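Local coordinates for mandelate racemase/muconate lactonizing protein (Thermobispora bispora, PDB 3VC5), which probably catalyses the magnesium-dependent dehydration of D-glucarate to 5-dehydro-4-deoxy-D-glucarate, as a member of the mandelate racemase/muconate lactonizing enzyme family, at residues Arg26-Pro38 / Arg403-Cys416. Residues are numbered along the deposited sequence; the frame is centred on the assembly and turned at random.
Sequences REVRVTPVAFRDP and RDALAVMHEQYERC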
ATOM      1  N   ARG A  26      18.711  20.900   0.085  1.00 30.08           N
ATOM      2  CA  ARG A  26      19.807  21.801  -0.279  1.00 30.20           C
ATOM      3  C   ARG A  26      20.950  21.022  -0.922  1.00 30.21           C
ATOM      4  O   ARG A  26      21.530  21.457  -1.935  1.00 35.61           O
ATOM      5  CB  ARG A  26      20.347  22.545   0.956  1.00 32.89           C
ATOM      6  CG  ARG A  26      21.394  23.616   0.614  1.00 44.59           C
ATOM      7  CD  ARG A  26      22.440  23.786   1.723  1.00 62.95           C
ATOM      8  NE  ARG A  26      21.842  23.876   3.054  1.00 72.58           N
ATOM      9  CZ  ARG A  26      22.437  23.471   4.178  1.00 74.97           C
ATOM     10  NH1 ARG A  26      21.811  23.599   5.343  1.00 68.68           N
ATOM     11  NH2 ARG A  26      23.651  22.931   4.142  1.00 74.43           N
ATOM     12  N   GLU A  27      21.285  19.865  -0.343  1.00 32.04           N
ATOM     13  CA  GLU A  27      22.409  19.082  -0.866  1.00 32.12           C
ATOM     14  C   GLU A  27      22.234  17.612  -0.490  1.00 28.37           C
ATOM     15  O   GLU A  27      21.516  17.280   0.470  1.00 29.67           O
ATOM     16  CB  GLU A  27      23.777  19.634  -0.414  1.00 39.67           C
ATOM     17  CG  GLU A  27      24.186  19.218   0.970  1.00 42.66           C
ATOM     18  CD  GLU A  27      25.539  19.782   1.414  1.00 47.22           C
ATOM     19  OE1 GLU A  27      26.600  19.164   1.140  1.00 48.47           O
ATOM     20  OE2 GLU A  27      25.537  20.839   2.067  1.00 52.24           O
ATOM     21  N   VAL A  28      22.875  16.733  -1.255  1.00 28.43           N
ATOM     22  CA  VAL A  28      22.785  15.299  -0.996  1.00 26.22           C
ATOM     23  C   VAL A  28      24.208  14.770  -1.098  1.00 25.78           C
ATOM     24  O   VAL A  28      24.852  14.885  -2.151  1.00 32.93           O
ATOM     25  CB  VAL A  28      21.857  14.576  -1.996  1.00 25.40           C
ATOM     26  CG1 VAL A  28      21.771  13.081  -1.632  1.00 27.58           C
ATOM     27  CG2 VAL A  28      20.455  15.209  -1.968  1.00 27.16           C
ATOM     28  N   ARG A  29      24.724  14.272   0.024  1.00 24.01           N
ATOM     29  CA  ARG A  29      26.093  13.794   0.088  1.00 23.54           C
ATOM     30  C   ARG A  29      26.083  12.302  -0.140  1.00 22.61           C
ATOM     31  O   ARG A  29      25.293  11.589   0.480  1.00 29.28           O
ATOM     32  CB  ARG A  29      26.653  14.096   1.478  1.00 25.09           C
ATOM     33  CG  ARG A  29      26.575  15.580   1.813  1.00 26.14           C
ATOM     34  CD  ARG A  29      26.802  15.821   3.336  1.00 28.25           C
ATOM     35  NE  ARG A  29      26.739  17.254   3.636  1.00 30.93           N
ATOM     36  CZ  ARG A  29      26.554  17.768   4.849  1.00 35.59           C
ATOM     37  NH1 ARG A  29      26.354  16.971   5.901  1.00 35.89           N
ATOM     38  NH2 ARG A  29      26.534  19.093   5.007  1.00 36.00           N
ATOM     39  N   VAL A  30      26.938  11.837  -1.039  1.00 24.87           N
ATOM     40  CA  VAL A  30      26.984  10.427  -1.388  1.00 21.50           C
ATOM     41  C   VAL A  30      28.382   9.903  -1.125  1.00 23.49           C
ATOM     42  O   VAL A  30      29.344  10.417  -1.683  1.00 25.62           O
ATOM     43  CB  VAL A  30      26.611  10.206  -2.883  1.00 21.77           C
ATOM     44  CG1 VAL A  30      26.742   8.703  -3.222  1.00 24.06           C
ATOM     45  CG2 VAL A  30      25.199  10.726  -3.177  1.00 24.99           C
ATOM     46  N   THR A  31      28.486   8.890  -0.253  1.00 23.06           N
ATOM     47  CA  THR A  31      29.775   8.368   0.201  1.00 23.98           C
ATOM     48  C   THR A  31      29.883   6.852   0.095  1.00 23.83           C
ATOM     49  O   THR A  31      29.233   6.130   0.863  1.00 24.10           O
ATOM     50  CB  THR A  31      30.026   8.774   1.672  1.00 22.83           C
ATOM     51  OG1 THR A  31      29.806  10.188   1.801  1.00 25.42           O
ATOM     52  CG2 THR A  31      31.479   8.437   2.104  1.00 24.67           C
ATOM     53  N   PRO A  32      30.711   6.357  -0.846  1.00 23.77           N
ATOM     54  CA  PRO A  32      30.878   4.902  -0.886  1.00 23.44           C
ATOM     55  C   PRO A  32      31.765   4.467   0.273  1.00 23.54           C
ATOM     56  O   PRO A  32      32.710   5.186   0.647  1.00 24.24           O
ATOM     57  CB  PRO A  32      31.548   4.663  -2.245  1.00 23.61           C
ATOM     58  CG  PRO A  32      32.359   5.970  -2.498  1.00 22.80           C
ATOM     59  CD  PRO A  32      31.531   7.066  -1.859  1.00 24.74           C
ATOM     60  N   VAL A  33      31.484   3.287   0.828  1.00 22.56           N
ATOM     61  CA  VAL A  33      32.235   2.764   1.988  1.00 22.52           C
ATOM     62  C   VAL A  33      32.522   1.294   1.749  1.00 23.28           C
ATOM     63  O   VAL A  33      31.819   0.619   0.946  1.00 23.18           O
ATOM     64  CB  VAL A  33      31.438   2.913   3.318  1.00 21.24           C
ATOM     65  CG1 VAL A  33      31.250   4.391   3.682  1.00 23.16           C
ATOM     66  CG2 VAL A  33      30.088   2.168   3.260  1.00 22.72           C
ATOM     67  N   ALA A  34      33.564   0.793   2.404  1.00 21.75           N
ATOM     68  CA  ALA A  34      33.846  -0.651   2.382  1.00 21.54           C
ATOM     69  C   ALA A  34      34.129  -1.085   3.794  1.00 23.50           C
ATOM     70  O   ALA A  34      34.708  -0.311   4.589  1.00 25.15           O
ATOM     71  CB  ALA A  34      35.038  -0.987   1.477  1.00 23.55           C
ATOM     72  N   PHE A  35      33.733  -2.318   4.124  1.00 21.97           N
ATOM     73  CA  PHE A  35      33.995  -2.834   5.474  1.00 23.54           C
ATOM     74  C   PHE A  35      34.272  -4.340   5.391  1.00 24.11           C
ATOM     75  O   PHE A  35      33.993  -4.964   4.364  1.00 24.21           O
ATOM     76  CB  PHE A  35      32.835  -2.504   6.421  1.00 23.15           C
ATOM     77  CG  PHE A  35      31.480  -2.820   5.836  1.00 20.49           C
ATOM     78  CD1 PHE A  35      30.946  -4.116   5.968  1.00 22.23           C
ATOM     79  CD2 PHE A  35      30.726  -1.819   5.202  1.00 22.62           C
ATOM     80  CE1 PHE A  35      29.669  -4.431   5.395  1.00 24.32           C
ATOM     81  CE2 PHE A  35      29.479  -2.102   4.658  1.00 22.83           C
ATOM     82  CZ  PHE A  35      28.945  -3.407   4.762  1.00 21.86           C
ATOM     83  N   ARG A  36      34.872  -4.907   6.440  1.00 23.17           N
ATOM     84  CA  ARG A  36      35.351  -6.288   6.413  1.00 22.42           C
ATOM     85  C   ARG A  36      34.195  -7.261   6.484  1.00 26.25           C
ATOM     86  O   ARG A  36      33.198  -7.017   7.212  1.00 25.51           O
ATOM     87  CB  ARG A  36      36.294  -6.530   7.604  1.00 25.26           C
ATOM     88  CG  ARG A  36      37.569  -5.707   7.498  1.00 31.83           C
ATOM     89  CD  ARG A  36      38.487  -5.896   8.709  1.00 39.84           C
ATOM     90  NE  ARG A  36      37.767  -5.715   9.980  1.00 47.65           N
ATOM     91  CZ  ARG A  36      37.568  -4.544  10.587  1.00 46.33           C
ATOM     92  NH1 ARG A  36      38.049  -3.416  10.061  1.00 50.67           N
ATOM     93  NH2 ARG A  36      36.890  -4.500  11.733  1.00 51.35           N
ATOM     94  N   ASP A  37      34.315  -8.368   5.742  1.00 23.70           N
ATOM     95  CA  ASP A  37      33.291  -9.398   5.730  1.00 22.21           C
ATOM     96  C   ASP A  37      34.019 -10.742   5.755  1.00 23.85           C
ATOM     97  O   ASP A  37      34.998 -10.902   5.042  1.00 26.23           O
ATOM     98  CB  ASP A  37      32.522  -9.312   4.398  1.00 24.02           C
ATOM     99  CG  ASP A  37      31.147  -9.974   4.455  1.00 23.98           C
ATOM    100  OD1 ASP A  37      30.602 -10.166   5.553  1.00 23.70           O
ATOM    101  OD2 ASP A  37      30.586 -10.268   3.373  1.00 25.92           O
ATOM    102  N   PRO A  38      33.534 -11.712   6.550  1.00 24.00           N
ATOM    103  CA  PRO A  38      34.178 -13.050   6.539  1.00 25.27           C
ATOM    104  C   PRO A  38      33.904 -13.821   5.243  1.00 24.76           C
ATOM    105  O   PRO A  38      33.084 -13.376   4.421  1.00 27.65           O
ATOM    106  CB  PRO A  38      33.523 -13.765   7.739  1.00 26.38           C
ATOM    107  CG  PRO A  38      32.892 -12.686   8.574  1.00 27.38           C
ATOM    108  CD  PRO A  38      32.470 -11.622   7.574  1.00 26.27           C
ATOM    109  N   ARG A 403      30.662  10.867  11.878  1.00 24.20           N
ATOM    110  CA  ARG A 403      31.355  11.295  10.657  1.00 25.36           C
ATOM    111  C   ARG A 403      32.788  10.781  10.556  1.00 22.90           C
ATOM    112  O   ARG A 403      33.292  10.538   9.471  1.00 23.86           O
ATOM    113  CB  ARG A 403      31.306  12.831  10.517  1.00 24.45           C
ATOM    114  CG  ARG A 403      29.880  13.382  10.348  1.00 24.04           C
ATOM    115  CD  ARG A 403      29.820  14.901  10.168  1.00 26.86           C
ATOM    116  NE  ARG A 403      28.412  15.278  10.205  1.00 28.80           N
ATOM    117  CZ  ARG A 403      27.572  15.080   9.187  1.00 27.69           C
ATOM    118  NH1 ARG A 403      28.030  14.590   8.037  1.00 29.03           N
ATOM    119  NH2 ARG A 403      26.285  15.389   9.312  1.00 34.84           N
ATOM    120  N   ASP A 404      33.464  10.624  11.690  1.00 24.90           N
ATOM    121  CA  ASP A 404      34.789  10.003  11.661  1.00 22.68           C
ATOM    122  C   ASP A 404      34.680   8.549  11.163  1.00 22.88           C
ATOM    123  O   ASP A 404      35.515   8.090  10.349  1.00 24.47           O
ATOM    124  CB  ASP A 404      35.416  10.008  13.065  1.00 23.71           C
ATOM    125  CG  ASP A 404      35.980  11.365  13.457  1.00 26.72           C
ATOM    126  OD1 ASP A 404      35.885  12.320  12.650  1.00 26.29           O
ATOM    127  OD2 ASP A 404      36.529  11.476  14.591  1.00 25.58           O
ATOM    128  N   ALA A 405      33.686   7.815  11.669  1.00 24.27           N
ATOM    129  CA  ALA A 405      33.544   6.403  11.276  1.00 22.18           C
ATOM    130  C   ALA A 405      33.261   6.307   9.768  1.00 22.53           C
ATOM    131  O   ALA A 405      33.761   5.399   9.077  1.00 23.76           O
ATOM    132  CB  ALA A 405      32.431   5.715  12.074  1.00 24.26           C
ATOM    133  N   LEU A 406      32.453   7.246   9.278  1.00 21.12           N
ATOM    134  CA  LEU A 406      32.162   7.322   7.819  1.00 19.85           C
ATOM    135  C   LEU A 406      33.476   7.573   7.070  1.00 24.84           C
ATOM    136  O   LEU A 406      33.757   6.926   6.061  1.00 22.64           O
ATOM    137  CB  LEU A 406      31.168   8.455   7.519  1.00 22.67           C
ATOM    138  CG  LEU A 406      30.791   8.584   6.039  1.00 22.37           C
ATOM    139  CD1 LEU A 406      30.054   7.342   5.513  1.00 23.77           C
ATOM    140  CD2 LEU A 406      29.923   9.829   5.917  1.00 26.01           C
ATOM    141  N   ALA A 407      34.291   8.513   7.566  1.00 26.13           N
ATOM    142  CA  ALA A 407      35.595   8.774   6.942  1.00 26.94           C
ATOM    143  C   ALA A 407      36.511   7.540   6.942  1.00 25.30           C
ATOM    144  O   ALA A 407      37.161   7.250   5.949  1.00 25.52           O
ATOM    145  CB  ALA A 407      36.296   9.981   7.592  1.00 26.73           C
ATOM    146  N   VAL A 408      36.544   6.806   8.052  1.00 23.88           N
ATOM    147  CA  VAL A 408      37.353   5.576   8.136  1.00 23.48           C
ATOM    148  C   VAL A 408      36.892   4.586   7.043  1.00 23.83           C
ATOM    149  O   VAL A 408      37.702   3.993   6.326  1.00 23.54           O
ATOM    150  CB  VAL A 408      37.224   4.949   9.537  1.00 23.03           C
ATOM    151  CG1 VAL A 408      37.767   3.503   9.572  1.00 24.57           C
ATOM    152  CG2 VAL A 408      37.948   5.837  10.580  1.00 26.53           C
ATOM    153  N   MET A 409      35.579   4.405   6.913  1.00 24.75           N
ATOM    154  CA  MET A 409      35.111   3.401   5.951  1.00 24.47           C
ATOM    155  C   MET A 409      35.235   3.877   4.535  1.00 22.94           C
ATOM    156  O   MET A 409      35.394   3.067   3.631  1.00 24.37           O
ATOM    157  CB  MET A 409      33.677   2.961   6.204  1.00 25.31           C
ATOM    158  CG  MET A 409      33.489   2.119   7.437  1.00 27.57           C
ATOM    159  SD  MET A 409      31.885   1.304   7.299  1.00 26.27           S
ATOM    160  CE  MET A 409      31.797   0.634   8.975  1.00 27.08           C
ATOM    161  N   HIS A 410      35.156   5.190   4.322  1.00 24.05           N
ATOM    162  CA  HIS A 410      35.358   5.705   2.970  1.00 23.75           C
ATOM    163  C   HIS A 410      36.822   5.522   2.525  1.00 21.86           C
ATOM    164  O   HIS A 410      37.098   5.187   1.367  1.00 23.53           O
ATOM    165  CB  HIS A 410      34.955   7.179   2.850  1.00 23.06           C
ATOM    166  CG  HIS A 410      35.195   7.733   1.488  1.00 24.77           C
ATOM    167  ND1 HIS A 410      34.507   7.313   0.364  1.00 28.62           N
ATOM    168  CD2 HIS A 410      36.049   8.697   1.059  1.00 31.27           C
ATOM    169  CE1 HIS A 410      34.931   7.987  -0.689  1.00 32.05           C
ATOM    170  NE2 HIS A 410      35.866   8.831  -0.297  1.00 31.54           N
ATOM    171  N   GLU A 411      37.759   5.726   3.456  1.00 24.88           N
ATOM    172  CA  GLU A 411      39.159   5.529   3.146  1.00 24.61           C
ATOM    173  C   GLU A 411      39.388   4.047   2.809  1.00 25.63           C
ATOM    174  O   GLU A 411      40.140   3.730   1.883  1.00 26.28           O
ATOM    175  CB  GLU A 411      40.035   5.956   4.329  1.00 25.53           C
ATOM    176  CG  GLU A 411      41.562   6.039   4.014  1.00 27.05           C
ATOM    177  CD  GLU A 411      42.246   4.677   4.074  1.00 28.57           C
ATOM    178  OE1 GLU A 411      41.745   3.787   4.831  1.00 32.02           O
ATOM    179  OE2 GLU A 411      43.272   4.478   3.360  1.00 34.93           O
ATOM    180  N   GLN A 412      38.711   3.147   3.527  1.00 26.13           N
ATOM    181  CA  GLN A 412      38.834   1.721   3.225  1.00 24.93           C
ATOM    182  C   GLN A 412      38.342   1.456   1.801  1.00 24.55           C
ATOM    183  O   GLN A 412      38.966   0.718   1.054  1.00 26.10           O
ATOM    184  CB  GLN A 412      38.045   0.904   4.254  1.00 25.03           C
ATOM    185  CG  GLN A 412      38.761   0.903   5.612  1.00 27.11           C
ATOM    186  CD  GLN A 412      38.012   0.266   6.776  1.00 31.00           C
ATOM    187  OE1 GLN A 412      38.592   0.149   7.869  1.00 34.07           O
ATOM    188  NE2 GLN A 412      36.733  -0.111   6.586  1.00 27.65           N
ATOM    189  N   TYR A 413      37.185   2.018   1.445  1.00 24.72           N
ATOM    190  CA  TYR A 413      36.683   1.892   0.069  1.00 24.09           C
ATOM    191  C   TYR A 413      37.735   2.315  -0.945  1.00 27.14           C
ATOM    192  O   TYR A 413      37.975   1.616  -1.942  1.00 26.01           O
ATOM    193  CB  TYR A 413      35.419   2.753  -0.113  1.00 24.57           C
ATOM    194  CG  TYR A 413      34.930   2.760  -1.537  1.00 22.35           C
ATOM    195  CD1 TYR A 413      34.108   1.747  -2.008  1.00 23.63           C
ATOM    196  CD2 TYR A 413      35.321   3.770  -2.412  1.00 24.12           C
ATOM    197  CE1 TYR A 413      33.649   1.752  -3.350  1.00 24.66           C
ATOM    198  CE2 TYR A 413      34.889   3.787  -3.741  1.00 24.48           C
ATOM    199  CZ  TYR A 413      34.063   2.771  -4.198  1.00 23.19           C
ATOM    200  OH  TYR A 413      33.648   2.800  -5.512  1.00 23.77           O
ATOM    201  N   GLU A 414      38.360   3.466  -0.704  1.00 28.24           N
ATOM    202  CA  GLU A 414      39.326   3.992  -1.671  1.00 27.81           C
ATOM    203  C   GLU A 414      40.416   2.973  -2.006  1.00 28.71           C
ATOM    204  O   GLU A 414      40.791   2.836  -3.171  1.00 31.57           O
ATOM    205  CB  GLU A 414      39.937   5.333  -1.221  1.00 31.37           C
ATOM    206  CG  GLU A 414      38.960   6.515  -1.324  1.00 39.57           C
ATOM    207  CD  GLU A 414      38.517   6.806  -2.769  1.00 52.05           C
ATOM    208  OE1 GLU A 414      39.374   7.144  -3.612  1.00 58.63           O
ATOM    209  OE2 GLU A 414      37.304   6.710  -3.063  1.00 49.99           O
ATOM    210  N   ARG A 415      40.923   2.250  -1.010  1.00 30.72           N
ATOM    211  CA  ARG A 415      42.053   1.352  -1.276  1.00 29.54           C
ATOM    212  C   ARG A 415      41.768  -0.135  -1.179  1.00 30.55           C
ATOM    213  O   ARG A 415      42.695  -0.922  -1.222  1.00 34.38           O
ATOM    214  CB  ARG A 415      43.246   1.713  -0.393  1.00 35.15           C
ATOM    215  CG  ARG A 415      42.868   2.063   0.996  1.00 37.68           C
ATOM    216  CD  ARG A 415      43.006   0.911   1.955  1.00 44.01           C
ATOM    217  NE  ARG A 415      42.848   1.365   3.335  1.00 39.21           N
ATOM    218  CZ  ARG A 415      42.678   0.557   4.383  1.00 35.61           C
ATOM    219  NH1 ARG A 415      42.684  -0.771   4.235  1.00 36.85           N
ATOM    220  NH2 ARG A 415      42.524   1.077   5.582  1.00 35.94           N
ATOM    221  N   CYS A 416      40.496  -0.539  -1.135  1.00 27.68           N
ATOM    222  CA  CYS A 416      40.198  -1.944  -0.870  1.00 28.62           C
ATOM    223  C   CYS A 416      40.329  -2.811  -2.122  1.00 30.85           C
ATOM    224  O   CYS A 416      40.355  -4.050  -2.034  1.00 31.51           O
ATOM    225  CB  CYS A 416      38.810  -2.087  -0.248  1.00 26.32           C
ATOM    226  SG  CYS A 416      37.444  -1.926  -1.445  1.00 28.08           S
TER
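One face of the Y413 ring is covered by the pyrrolidine of P32, whose CB stands over the ring centre, 3.6 Å from the centroid and 5° off the normal: a CH-pi contact. The ring reaches this position because its CG is anti to the backbone N (chi1 175°). The H410 imidazole carries CG of E414 on one face and meets P32 with its edge, ND1 donating to P32 O at 2.8 Å, within both the ring and carbonyl planes. P32 is thus held by one aromatic through its ring and by another through its carbonyl.

Beyond it, A34 N donates to M409 O at 3.2 Å, from the face of that carbonyl opposite the helical donor Y413 N. Q412, its chain extended, returns NE2 to A34 O at 2.9 Å. Apolar packing continues where L406 CD1 touches V33 CG1 at 3.7 Å, while M409 SD lies oblique to the F35 ring, 3.9 Å from CD2. At the far end the guanidinium planes of R29 and R403 stand nearly perpendicular, both salt-bridged to E57 of strand 50-60, which probably offsets their like charges.

With an alanine at Y413, the pyrrolidine of P32 would probably lose its aromatic cover and a gap would open beside L77 of helix 74-85. The example illustrates how a helix crossing an outer strand at 83° can meet the strand's backbone polar groups with its own carbonyl and side chains: M409 O, H410 ND1 and Q412 NE2 pair with A34 N, P32 O and A34 O, without extending the antiparallel sheet of the N-terminal domain.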